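DUF1780 domain-containing protein (Pseudomonas aeruginosa, PDB 1Y0K) is of unknown function but belongs to a family of putative endonucleases of the PDDEXK clan, which suggests a role in cleaving nucleic acid. Local coordinates at residues G64-E75 and L139-A150. Sequence-based numbering, arbitrary orientation.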
ATOM      1  N   GLY A  64      -3.562   9.040  14.681  1.00 18.21           N
ATOM      2  CA  GLY A  64      -4.332   7.896  15.136  1.00 17.38           C
ATOM      3  C   GLY A  64      -4.072   6.625  14.341  1.00 16.79           C
ATOM      4  O   GLY A  64      -4.349   5.528  14.838  1.00 17.03           O
ATOM      5  N   ALA A  65      -3.567   6.769  13.114  1.00 15.91           N
ATOM      6  CA  ALA A  65      -3.156   5.607  12.312  1.00 15.52           C
ATOM      7  C   ALA A  65      -1.832   5.049  12.808  1.00 15.42           C
ATOM      8  O   ALA A  65      -0.955   5.795  13.232  1.00 15.47           O
ATOM      9  CB  ALA A  65      -3.057   5.961  10.818  1.00 15.70           C
ATOM     10  N   GLY A  66      -1.707   3.728  12.754  1.00 15.45           N
ATOM     11  CA  GLY A  66      -0.454   3.053  13.068  1.00 14.94           C
ATOM     12  C   GLY A  66      -0.061   2.313  11.804  1.00 14.11           C
ATOM     13  O   GLY A  66      -0.379   1.138  11.630  1.00 14.78           O
ATOM     14  N   PHE A  67       0.628   3.010  10.910  1.00 14.07           N
ATOM     15  CA  PHE A  67       0.917   2.426   9.600  1.00 13.27           C
ATOM     16  C   PHE A  67       2.055   1.432   9.677  1.00 13.37           C
ATOM     17  O   PHE A  67       3.192   1.794  10.012  1.00 13.06           O
ATOM     18  CB  PHE A  67       1.257   3.509   8.578  1.00 13.28           C
ATOM     19  CG  PHE A  67       0.063   4.276   8.059  1.00 13.91           C
ATOM     20  CD1 PHE A  67      -1.027   3.611   7.486  1.00 14.73           C
ATOM     21  CD2 PHE A  67       0.056   5.656   8.101  1.00 14.03           C
ATOM     22  CE1 PHE A  67      -2.123   4.325   6.991  1.00 15.02           C
ATOM     23  CE2 PHE A  67      -1.018   6.385   7.589  1.00 14.68           C
ATOM     24  CZ  PHE A  67      -2.116   5.716   7.043  1.00 14.38           C
ATOM     25  N   GLU A  68       1.727   0.177   9.352  1.00 12.20           N
ATOM     26  CA  GLU A  68       2.692  -0.902   9.243  1.00 13.08           C
ATOM     27  C   GLU A  68       2.969  -1.074   7.751  1.00 12.82           C
ATOM     28  O   GLU A  68       2.130  -1.579   7.003  1.00 12.73           O
ATOM     29  CB  GLU A  68       2.094  -2.164   9.868  1.00 13.85           C
ATOM     30  CG  GLU A  68       2.852  -3.472   9.639  1.00 16.29           C
ATOM     31  CD  GLU A  68       4.083  -3.606  10.486  1.00 19.79           C
ATOM     32  OE1 GLU A  68       4.478  -2.619  11.164  1.00 19.61           O
ATOM     33  OE2 GLU A  68       4.654  -4.726  10.474  1.00 22.02           O
ATOM     34  N   VAL A  69       4.135  -0.612   7.330  1.00 11.87           N
ATOM     35  CA  VAL A  69       4.422  -0.446   5.899  1.00 12.91           C
ATOM     36  C   VAL A  69       5.226  -1.621   5.356  1.00 13.48           C
ATOM     37  O   VAL A  69       6.239  -2.022   5.945  1.00 14.09           O
ATOM     38  CB  VAL A  69       5.175   0.881   5.659  1.00 12.51           C
ATOM     39  CG1 VAL A  69       5.610   1.019   4.195  1.00 14.61           C
ATOM     40  CG2 VAL A  69       4.281   2.058   6.084  1.00 13.53           C
ATOM     41  N   PHE A  70       4.773  -2.191   4.243  1.00 13.14           N
ATOM     42  CA  PHE A  70       5.558  -3.242   3.600  1.00 13.34           C
ATOM     43  C   PHE A  70       5.572  -3.083   2.085  1.00 14.20           C
ATOM     44  O   PHE A  70       4.736  -2.381   1.523  1.00 13.49           O
ATOM     45  CB  PHE A  70       5.102  -4.637   4.043  1.00 13.66           C
ATOM     46  CG  PHE A  70       3.719  -5.022   3.584  1.00 12.44           C
ATOM     47  CD1 PHE A  70       3.553  -5.941   2.545  1.00 13.91           C
ATOM     48  CD2 PHE A  70       2.583  -4.501   4.216  1.00 14.16           C
ATOM     49  CE1 PHE A  70       2.270  -6.339   2.133  1.00 13.75           C
ATOM     50  CE2 PHE A  70       1.286  -4.877   3.800  1.00 14.01           C
ATOM     51  CZ  PHE A  70       1.132  -5.792   2.756  1.00 15.25           C
ATOM     52  N   PHE A  71       6.552  -3.717   1.444  1.00 14.08           N
ATOM     53  CA  PHE A  71       6.785  -3.548   0.012  1.00 15.06           C
ATOM     54  C   PHE A  71       6.521  -4.833  -0.739  1.00 15.68           C
ATOM     55  O   PHE A  71       6.976  -5.917  -0.327  1.00 15.67           O
ATOM     56  CB  PHE A  71       8.203  -3.033  -0.240  1.00 15.63           C
ATOM     57  CG  PHE A  71       8.457  -1.689   0.376  1.00 15.85           C
ATOM     58  CD1 PHE A  71       8.808  -1.579   1.726  1.00 17.58           C
ATOM     59  CD2 PHE A  71       8.325  -0.528  -0.384  1.00 17.23           C
ATOM     60  CE1 PHE A  71       9.012  -0.321   2.314  1.00 16.47           C
ATOM     61  CE2 PHE A  71       8.537   0.729   0.190  1.00 16.54           C
ATOM     62  CZ  PHE A  71       8.884   0.822   1.543  1.00 15.88           C
ATOM     63  N   VAL A  72       5.754  -4.699  -1.816  1.00 15.46           N
ATOM     64  CA  VAL A  72       5.375  -5.808  -2.693  1.00 16.95           C
ATOM     65  C   VAL A  72       5.979  -5.501  -4.058  1.00 17.69           C
ATOM     66  O   VAL A  72       5.422  -4.732  -4.839  1.00 16.69           O
ATOM     67  CB  VAL A  72       3.839  -5.965  -2.782  1.00 16.72           C
ATOM     68  CG1 VAL A  72       3.457  -7.158  -3.682  1.00 17.17           C
ATOM     69  CG2 VAL A  72       3.236  -6.146  -1.383  1.00 18.20           C
ATOM     70  N   LEU A  73       7.148  -6.083  -4.306  1.00 19.48           N
ATOM     71  CA  LEU A  73       7.902  -5.824  -5.530  1.00 21.34           C
ATOM     72  C   LEU A  73       8.110  -7.119  -6.316  1.00 23.41           C
ATOM     73  O   LEU A  73       7.660  -8.187  -5.896  1.00 24.28           O
ATOM     74  CB  LEU A  73       9.250  -5.162  -5.194  1.00 20.98           C
ATOM     75  CG  LEU A  73       9.235  -3.978  -4.219  1.00 20.55           C
ATOM     76  CD1 LEU A  73      10.655  -3.585  -3.810  1.00 22.01           C
ATOM     77  CD2 LEU A  73       8.517  -2.798  -4.838  1.00 21.00           C
ATOM     78  N   ASP A  74       8.765  -7.017  -7.466  1.00 25.30           N
ATOM     79  CA  ASP A  74       9.101  -8.207  -8.249  1.00 27.48           C
ATOM     80  C   ASP A  74      10.531  -8.175  -8.790  1.00 29.69           C
ATOM     81  O   ASP A  74      10.934  -9.075  -9.542  1.00 30.43           O
ATOM     82  CB  ASP A  74       8.071  -8.465  -9.369  1.00 27.46           C
ATOM     83  CG  ASP A  74       8.017  -7.356 -10.428  1.00 25.82           C
ATOM     84  OD1 ASP A  74       8.785  -6.372 -10.381  1.00 23.95           O
ATOM     85  OD2 ASP A  74       7.178  -7.488 -11.341  1.00 26.28           O
ATOM     86  N   GLU A  75      11.286  -7.146  -8.392  1.00 31.75           N
ATOM     87  CA  GLU A  75      12.647  -6.896  -8.889  1.00 34.12           C
ATOM     88  C   GLU A  75      13.158  -5.528  -8.433  1.00 34.60           C
ATOM     89  O   GLU A  75      12.837  -5.067  -7.335  1.00 35.62           O
ATOM     90  CB  GLU A  75      12.682  -6.996 -10.421  1.00 34.78           C
ATOM     91  CG  GLU A  75      13.813  -6.257 -11.118  1.00 37.68           C
ATOM     92  CD  GLU A  75      13.308  -5.526 -12.339  1.00 41.08           C
ATOM     93  OE1 GLU A  75      12.315  -4.781 -12.195  1.00 43.53           O
ATOM     94  OE2 GLU A  75      13.884  -5.692 -13.437  1.00 43.90           O
ATOM     95  N   LEU A 139      -3.218  -2.245  14.168  1.00 14.94           N
ATOM     96  CA  LEU A 139      -2.309  -1.977  13.053  1.00 14.10           C
ATOM     97  C   LEU A 139      -3.054  -1.695  11.754  1.00 13.67           C
ATOM     98  O   LEU A 139      -3.976  -2.423  11.376  1.00 12.86           O
ATOM     99  CB  LEU A 139      -1.338  -3.154  12.851  1.00 14.57           C
ATOM    100  CG  LEU A 139      -0.420  -3.530  14.028  1.00 15.04           C
ATOM    101  CD1 LEU A 139       0.481  -4.711  13.660  1.00 14.62           C
ATOM    102  CD2 LEU A 139       0.422  -2.341  14.502  1.00 15.23           C
ATOM    103  N   ASP A 140      -2.631  -0.630  11.089  1.00 12.82           N
ATOM    104  CA  ASP A 140      -3.140  -0.253   9.771  1.00 13.21           C
ATOM    105  C   ASP A 140      -2.103  -0.615   8.717  1.00 13.22           C
ATOM    106  O   ASP A 140      -1.102   0.082   8.548  1.00 13.63           O
ATOM    107  CB  ASP A 140      -3.417   1.245   9.758  1.00 13.27           C
ATOM    108  CG  ASP A 140      -4.375   1.659  10.872  1.00 14.55           C
ATOM    109  OD1 ASP A 140      -5.496   1.113  10.913  1.00 13.51           O
ATOM    110  OD2 ASP A 140      -4.011   2.533  11.695  1.00 14.70           O
ATOM    111  N   LEU A 141      -2.322  -1.731   8.035  1.00 12.66           N
ATOM    112  CA  LEU A 141      -1.337  -2.218   7.075  1.00 11.93           C
ATOM    113  C   LEU A 141      -1.383  -1.382   5.803  1.00 11.62           C
ATOM    114  O   LEU A 141      -2.462  -1.028   5.325  1.00 11.37           O
ATOM    115  CB  LEU A 141      -1.571  -3.701   6.758  1.00 12.35           C
ATOM    116  CG  LEU A 141      -1.006  -4.723   7.771  1.00 14.37           C
ATOM    117  CD1 LEU A 141       0.426  -5.021   7.452  1.00 16.25           C
ATOM    118  CD2 LEU A 141      -1.125  -4.287   9.246  1.00 16.64           C
ATOM    119  N   LEU A 142      -0.204  -1.073   5.274  1.00 11.28           N
ATOM    120  CA  LEU A 142      -0.075  -0.255   4.065  1.00 11.17           C
ATOM    121  C   LEU A 142       0.993  -0.849   3.159  1.00 11.31           C
ATOM    122  O   LEU A 142       2.182  -0.821   3.491  1.00 11.49           O
ATOM    123  CB  LEU A 142       0.272   1.196   4.420  1.00 10.82           C
ATOM    124  CG  LEU A 142       0.442   2.174   3.254  1.00 11.52           C
ATOM    125  CD1 LEU A 142      -0.842   2.247   2.402  1.00 12.02           C
ATOM    126  CD2 LEU A 142       0.836   3.567   3.773  1.00 12.15           C
ATOM    127  N   ALA A 143       0.557  -1.411   2.031  1.00 11.63           N
ATOM    128  CA  ALA A 143       1.475  -2.043   1.080  1.00 11.90           C
ATOM    129  C   ALA A 143       1.834  -1.057  -0.008  1.00 12.36           C
ATOM    130  O   ALA A 143       0.930  -0.464  -0.610  1.00 12.32           O
ATOM    131  CB  ALA A 143       0.809  -3.270   0.436  1.00 12.82           C
ATOM    132  N   PHE A 144       3.132  -0.879  -0.273  1.00 12.10           N
ATOM    133  CA  PHE A 144       3.551  -0.180  -1.494  1.00 12.32           C
ATOM    134  C   PHE A 144       3.796  -1.243  -2.561  1.00 12.90           C
ATOM    135  O   PHE A 144       4.690  -2.085  -2.423  1.00 12.52           O
ATOM    136  CB  PHE A 144       4.797   0.684  -1.279  1.00 12.95           C
ATOM    137  CG  PHE A 144       5.207   1.438  -2.514  1.00 12.18           C
ATOM    138  CD1 PHE A 144       4.610   2.661  -2.809  1.00 14.67           C
ATOM    139  CD2 PHE A 144       6.159   0.918  -3.387  1.00 15.51           C
ATOM    140  CE1 PHE A 144       4.960   3.369  -3.963  1.00 16.04           C
ATOM    141  CE2 PHE A 144       6.518   1.626  -4.548  1.00 15.14           C
ATOM    142  CZ  PHE A 144       5.910   2.847  -4.830  1.00 15.01           C
ATOM    143  N   VAL A 145       2.950  -1.225  -3.583  1.00 13.84           N
ATOM    144  CA  VAL A 145       2.926  -2.249  -4.609  1.00 14.93           C
ATOM    145  C   VAL A 145       3.482  -1.687  -5.928  1.00 15.59           C
ATOM    146  O   VAL A 145       2.942  -0.728  -6.495  1.00 15.33           O
ATOM    147  CB  VAL A 145       1.492  -2.817  -4.812  1.00 15.37           C
ATOM    148  CG1 VAL A 145       1.521  -4.006  -5.788  1.00 16.30           C
ATOM    149  CG2 VAL A 145       0.893  -3.257  -3.485  1.00 16.66           C
ATOM    150  N   ASN A 146       4.552  -2.307  -6.416  1.00 16.57           N
ATOM    151  CA  ASN A 146       5.233  -1.831  -7.613  1.00 17.80           C
ATOM    152  C   ASN A 146       5.886  -2.992  -8.356  1.00 18.71           C
ATOM    153  O   ASN A 146       6.917  -3.502  -7.944  1.00 18.42           O
ATOM    154  CB  ASN A 146       6.270  -0.759  -7.260  1.00 17.78           C
ATOM    155  CG  ASN A 146       6.891  -0.132  -8.491  1.00 19.72           C
ATOM    156  OD1 ASN A 146       6.185   0.244  -9.432  1.00 20.14           O
ATOM    157  ND2 ASN A 146       8.215  -0.033  -8.501  1.00 19.92           N
ATOM    158  N   LEU A 147       5.259  -3.394  -9.454  1.00 20.09           N
ATOM    159  CA  LEU A 147       5.687  -4.569 -10.210  1.00 21.30           C
ATOM    160  C   LEU A 147       6.153  -4.113 -11.575  1.00 22.30           C
ATOM    161  O   LEU A 147       5.406  -3.447 -12.281  1.00 22.65           O
ATOM    162  CB  LEU A 147       4.524  -5.559 -10.363  1.00 21.67           C
ATOM    163  CG  LEU A 147       3.766  -5.976  -9.090  1.00 22.05           C
ATOM    164  CD1 LEU A 147       2.539  -6.813  -9.429  1.00 23.10           C
ATOM    165  CD2 LEU A 147       4.670  -6.723  -8.109  1.00 23.12           C
ATOM    166  N   LYS A 148       7.382  -4.456 -11.950  1.00 23.77           N
ATOM    167  CA  LYS A 148       7.864  -4.106 -13.284  1.00 25.73           C
ATOM    168  C   LYS A 148       7.202  -4.996 -14.349  1.00 25.45           C
ATOM    169  O   LYS A 148       7.009  -4.564 -15.489  1.00 26.12           O
ATOM    170  CB  LYS A 148       9.396  -4.175 -13.362  1.00 25.96           C
ATOM    171  CG  LYS A 148       9.970  -3.622 -14.670  1.00 28.09           C
ATOM    172  CD  LYS A 148      11.493  -3.578 -14.689  1.00 28.24           C
ATOM    173  CE  LYS A 148      12.040  -3.259 -16.079  1.00 30.70           C
ATOM    174  NZ  LYS A 148      11.650  -4.239 -17.142  1.00 33.53           N
ATOM    175  N   ARG A 149       6.828  -6.215 -13.963  1.00 25.30           N
ATOM    176  CA  ARG A 149       6.286  -7.208 -14.901  1.00 25.63           C
ATOM    177  C   ARG A 149       4.762  -7.141 -15.073  1.00 24.39           C
ATOM    178  O   ARG A 149       4.197  -7.815 -15.946  1.00 24.43           O
ATOM    179  CB  ARG A 149       6.692  -8.635 -14.487  1.00 26.84           C
ATOM    180  CG  ARG A 149       8.183  -8.845 -14.192  1.00 30.25           C
ATOM    181  CD  ARG A 149       9.045  -8.719 -15.434  1.00 35.69           C
ATOM    182  NE  ARG A 149      10.422  -9.123 -15.158  1.00 39.78           N
ATOM    183  CZ  ARG A 149      11.438  -8.282 -14.966  1.00 41.64           C
ATOM    184  NH1 ARG A 149      11.253  -6.968 -15.036  1.00 42.45           N
ATOM    185  NH2 ARG A 149      12.649  -8.763 -14.713  1.00 43.01           N
ATOM    186  N   ALA A 150       4.097  -6.337 -14.244  1.00 22.88           N
ATOM    187  CA  ALA A 150       2.641  -6.286 -14.267  1.00 21.83           C
ATOM    188  C   ALA A 150       2.061  -4.879 -14.103  1.00 21.07           C
ATOM    189  O   ALA A 150       2.677  -3.996 -13.507  1.00 21.17           O
ATOM    190  CB  ALA A 150       2.048  -7.261 -13.230  1.00 21.65           C
TER
HETATM  191  O   HOH W   1       9.371  -4.201  -8.782  1.00 19.50           O
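F70 and A143 meet on neighbouring parallel strands, 65-73 and 140-146, adjacent strands in the middle of a mixed sheet with helices on both faces, consistent with the PDDEXK nuclease core. A143 CB sits over the face of the F70 ring in a CH-pi contact, 3.4 Å from CZ and offset toward the rim. With chi1 at 67°, F70 CG lies between its backbone N and C, and the ring reaches across to A143 and to L141 CD1. Helix 119-132 covers this side. On the other face F71 CD2 rests 3.8 Å from F144 CB, under helices 3-23 and 26-40. Seven backbone hydrogen bonds, D140 N to G66 O through N146 N to V72 O, zip the strands together. At the start D140 OD2 takes G66 N at 2.8 Å on its anti lone pair; the same oxygen is in a salt bridge with R170, while OD1 is hydrogen-bonded to S171. Farther along, the D74 carboxylate clamps the backbone of K148 and R149: OD1 accepts K148 N at 2.8 Å, and OD2 accepts R149 N at 2.9 Å through its syn lone pair. E75 OE2 forms a salt bridge to R149 NH1, 3.3 Å away, whose hydrogen bond is weak. Water 1 bridges the two segments, donating to D74 OD1 and, at 2.7 Å, to N146 O.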